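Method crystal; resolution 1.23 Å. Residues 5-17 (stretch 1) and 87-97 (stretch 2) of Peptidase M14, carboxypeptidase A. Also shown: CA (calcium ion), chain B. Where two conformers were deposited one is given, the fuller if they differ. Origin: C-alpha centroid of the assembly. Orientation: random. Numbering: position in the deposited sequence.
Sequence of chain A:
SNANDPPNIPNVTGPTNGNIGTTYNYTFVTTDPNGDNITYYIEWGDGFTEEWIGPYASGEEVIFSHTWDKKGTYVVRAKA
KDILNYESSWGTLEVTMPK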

# COMPACT_ATOMS: atom_id res chain seq x y z
N ASP A 5 -5.67 -16.65 -10.67
CA ASP A 5 -6.29 -15.31 -10.68
C ASP A 5 -5.36 -14.32 -9.98
O ASP A 5 -4.62 -14.71 -9.09
N PRO A 6 -5.43 -13.04 -10.36
CA PRO A 6 -4.60 -12.04 -9.69
C PRO A 6 -5.16 -11.68 -8.33
O PRO A 6 -6.35 -11.90 -8.07
N PRO A 7 -4.32 -11.12 -7.46
CA PRO A 7 -4.87 -10.67 -6.19
C PRO A 7 -5.94 -9.61 -6.40
O PRO A 7 -5.98 -8.89 -7.42
N ASN A 8 -6.81 -9.54 -5.40
CA ASN A 8 -7.75 -8.43 -5.31
C ASN A 8 -7.02 -7.11 -5.09
O ASN A 8 -5.86 -7.07 -4.68
N ILE A 9 -7.70 -6.02 -5.35
CA ILE A 9 -7.10 -4.73 -5.17
C ILE A 9 -6.88 -4.47 -3.68
O ILE A 9 -7.81 -4.61 -2.86
N PRO A 10 -5.67 -4.01 -3.31
CA PRO A 10 -5.45 -3.75 -1.89
C PRO A 10 -6.25 -2.61 -1.31
O PRO A 10 -6.60 -1.65 -2.00
N ASN A 11 -6.48 -2.73 -0.01
CA ASN A 11 -7.05 -1.68 0.80
C ASN A 11 -5.93 -1.01 1.61
O ASN A 11 -5.04 -1.69 2.12
N VAL A 12 -6.04 0.31 1.77
CA VAL A 12 -5.11 1.14 2.52
C VAL A 12 -5.87 2.05 3.48
O VAL A 12 -6.68 2.85 3.02
N THR A 13 -5.66 1.92 4.79
CA THR A 13 -6.29 2.84 5.73
C THR A 13 -5.24 3.50 6.62
O THR A 13 -4.23 2.89 6.96
N GLY A 14 -5.52 4.73 7.02
CA GLY A 14 -4.66 5.44 7.95
C GLY A 14 -5.04 6.90 7.87
O GLY A 14 -6.03 7.27 7.23
N PRO A 15 -4.28 7.75 8.58
CA PRO A 15 -4.62 9.18 8.65
C PRO A 15 -4.55 9.86 7.29
O PRO A 15 -3.58 9.69 6.54
N THR A 16 -5.55 10.67 6.98
CA THR A 16 -5.63 11.36 5.69
C THR A 16 -5.25 12.82 5.79
O THR A 16 -5.25 13.53 4.78
N ASN A 17 -4.99 13.29 7.00
CA ASN A 17 -4.48 14.63 7.23
C ASN A 17 -3.57 14.54 8.43
O ASN A 17 -3.82 13.78 9.36
N GLU A 87 -0.54 -9.42 -11.43
CA GLU A 87 -0.67 -8.19 -10.66
C GLU A 87 -2.10 -7.67 -10.58
O GLU A 87 -2.84 -7.66 -11.56
N SER A 88 -2.45 -7.14 -9.41
CA SER A 88 -3.71 -6.44 -9.18
C SER A 88 -3.69 -5.01 -9.69
O SER A 88 -2.66 -4.47 -10.06
N SER A 89 -4.86 -4.39 -9.66
CA SER A 89 -5.00 -2.94 -9.79
C SER A 89 -4.60 -2.24 -8.48
O SER A 89 -4.29 -2.89 -7.50
N TRP A 90 -4.64 -0.91 -8.46
CA TRP A 90 -4.16 -0.18 -7.32
C TRP A 90 -5.30 0.24 -6.39
O TRP A 90 -6.34 0.73 -6.85
N GLY A 91 -5.08 0.11 -5.09
CA GLY A 91 -5.90 0.77 -4.09
C GLY A 91 -5.23 2.10 -3.77
O GLY A 91 -4.01 2.22 -3.90
N THR A 92 -6.01 3.11 -3.40
CA THR A 92 -5.47 4.45 -3.19
C THR A 92 -6.09 5.16 -1.99
O THR A 92 -7.28 4.95 -1.67
N LEU A 93 -5.27 5.99 -1.34
CA LEU A 93 -5.69 6.85 -0.24
C LEU A 93 -4.97 8.17 -0.37
O LEU A 93 -3.74 8.20 -0.43
N GLU A 94 -5.73 9.26 -0.35
CA GLU A 94 -5.15 10.61 -0.45
C GLU A 94 -4.84 11.16 0.95
O GLU A 94 -5.73 11.25 1.81
N VAL A 95 -3.59 11.55 1.15
CA VAL A 95 -3.12 12.05 2.44
C VAL A 95 -2.66 13.49 2.28
O VAL A 95 -1.78 13.80 1.46
N THR A 96 -3.24 14.39 3.07
CA THR A 96 -2.94 15.82 3.00
C THR A 96 -2.01 16.23 4.15
O THR A 96 -2.25 15.91 5.30
N MSE A 97 -0.99 16.99 3.80
CA MSE A 97 -0.01 17.57 4.72
C MSE A 97 0.03 19.05 4.47
O MSE A 97 0.77 19.51 3.61

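Two segments running in roughly the same direction can pack closely through side chains while sharing a single direct hydrogen bond, as residues 5-17 and 87-97 of this peptidase illustrate. At the start, Asp 5 lies out of reach of the partner segment, and its backbone O binds the calcium ion at 2.3 Å. Pro 6 points toward the other stretch, its CB 3.8 Å from Glu 87 O. Pro 7 lies sideways; Ser 88, which points inward, packs its CB 3.2 Å from Pro 7 O. A water bridges the same region, accepting from Ser 89 N at 3.0 Å and donating a weak bond to Pro 7 O at 3.5 Å. Ser 88, a p rotamer, donates from OG to Ser 89 O within its own stretch at 2.8 Å.

Asn 8 points away, whereas Ile 9 (m, t) spreads along the neighbour, CG1 lying 3.8 Å from Ser 89 CB and CG2 3.4 Å from Gly 91 N. Pro 10 sets CD 3.5 Å from Ser 88 OG, and its O receives a CA-H...O contact from Gly 91 CA at 3.3 Å. This closeness depends on glycine: a CB there would point inward and clash with that oxygen.

Asn 11 and Thr 13 point away, while Val 12 (t) points toward Leu 93 (t, p), with CG1 4.2 Å from Leu 93 CB. The leucine's CD2 reaches Gly 14 N at 3.8 Å. Pro 15 O rests 3.7 Å from CG2 of Val 95 (t). CG2 of Thr 16 (p) meets Leu 93 CD1 at 3.7 Å. Direct hydrogen bonding arrives with Thr 96 N donating to Thr 16 O, 2.8 Å and nearly linear. Asn 17 bridges Thr 96 through the backbone, its CA 3.2 Å from Thr 96 O.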

# COMPACT_ATOMS: atom_id res chain seq x y z
CB ASP A 5 -7.63 -15.38 -9.94
CG ASP A 5 -8.53 -16.48 -10.48
OD1 ASP A 5 -8.93 -16.37 -11.65
OD2 ASP A 5 -8.80 -17.47 -9.73
CB PRO A 6 -4.67 -10.83 -10.62
CG PRO A 6 -6.01 -10.91 -11.21
CD PRO A 6 -6.34 -12.40 -11.34
CB PRO A 7 -3.66 -10.06 -5.47
CG PRO A 7 -2.47 -10.70 -6.09
CD PRO A 7 -2.86 -10.88 -7.53
CB ASN A 8 -8.77 -8.75 -4.23
CG ASN A 8 -9.62 -9.90 -4.64
OD1 ASN A 8 -10.21 -9.89 -5.71
ND2 ASN A 8 -9.63 -10.95 -3.84
CB ILE A 9 -8.05 -3.66 -5.72
CG1 ILE A 9 -8.28 -3.87 -7.21
CG2 ILE A 9 -7.48 -2.31 -5.51
CD1 ILE A 9 -9.33 -2.97 -7.83
CB PRO A 10 -3.95 -3.43 -1.82
CG PRO A 10 -3.36 -4.16 -3.01
CD PRO A 10 -4.39 -4.01 -4.06
CB ASN A 11 -8.09 -2.26 1.75
CG ASN A 11 -9.31 -2.75 1.05
OD1 ASN A 11 -10.18 -1.95 0.68
ND2 ASN A 11 -9.34 -4.04 0.74
CB VAL A 12 -4.28 2.07 1.58
CG1 VAL A 12 -3.25 2.85 2.38
CG2 VAL A 12 -3.68 1.32 0.39
CB THR A 13 -7.40 2.16 6.60
OG1 THR A 13 -6.84 1.12 7.39
CG2 THR A 13 -8.50 1.60 5.72
CB PRO A 15 -3.57 9.75 9.58
CG PRO A 15 -2.99 8.65 10.25
CD PRO A 15 -3.15 7.41 9.44
CB THR A 16 -7.01 11.21 5.03
OG1 THR A 16 -7.96 11.82 5.87
CG2 THR A 16 -7.38 9.76 4.80
CB ASN A 17 -5.63 15.61 7.50
CG ASN A 17 -5.28 17.04 7.11
OD1 ASN A 17 -4.22 17.56 7.48
ND2 ASN A 17 -6.17 17.68 6.35
CB GLU A 87 0.20 -7.08 -11.27
CG GLU A 87 1.73 -7.30 -11.27
CD GLU A 87 2.57 -6.06 -11.68
OE1 GLU A 87 2.13 -4.90 -11.46
OE2 GLU A 87 3.70 -6.26 -12.19
CB SER A 88 -4.01 -6.41 -7.68
OG SER A 88 -3.25 -5.42 -7.02
CB SER A 89 -6.42 -2.58 -10.22
OG SER A 89 -6.57 -2.87 -11.59
CB TRP A 90 -3.56 1.13 -7.78
CG TRP A 90 -2.38 1.12 -8.69
CD1 TRP A 90 -2.38 1.22 -10.04
CD2 TRP A 90 -1.01 1.11 -8.28
NE1 TRP A 90 -1.10 1.27 -10.50
CE2 TRP A 90 -0.23 1.21 -9.44
CE3 TRP A 90 -0.37 1.04 -7.05
CZ2 TRP A 90 1.15 1.24 -9.42
CZ3 TRP A 90 1.03 1.10 -7.02
CH2 TRP A 90 1.76 1.20 -8.20
CB THR A 92 -5.62 5.36 -4.44
OG1 THR A 92 -6.94 5.89 -4.54
CG2 THR A 92 -5.28 4.63 -5.75
CB LEU A 93 -5.32 6.21 1.09
CG LEU A 93 -5.82 6.90 2.35
CD1 LEU A 93 -7.35 6.87 2.49
CD2 LEU A 93 -5.17 6.32 3.60
CB GLU A 94 -6.13 11.50 -1.19
CG GLU A 94 -5.73 12.92 -1.34
CD GLU A 94 -6.93 13.83 -1.57
OE1 GLU A 94 -7.63 14.21 -0.57
OE2 GLU A 94 -7.18 14.14 -2.75
CB VAL A 95 -1.94 11.20 2.91
CG1 VAL A 95 -1.40 11.70 4.21
CG2 VAL A 95 -2.40 9.73 3.07
CB THR A 96 -4.24 16.65 3.04
OG1 THR A 96 -5.06 16.26 1.94
CG2 THR A 96 -3.94 18.11 2.94
CB MSE A 97 1.34 16.94 4.43
CG MSE A 97 1.37 15.44 4.72
SE MSE A 97 1.42 15.10 6.64
CE MSE A 97 0.26 13.55 6.70
CA CA B . -3.45 -16.02 -7.59
O HOH W 1 -7.06 -6.36 -9.53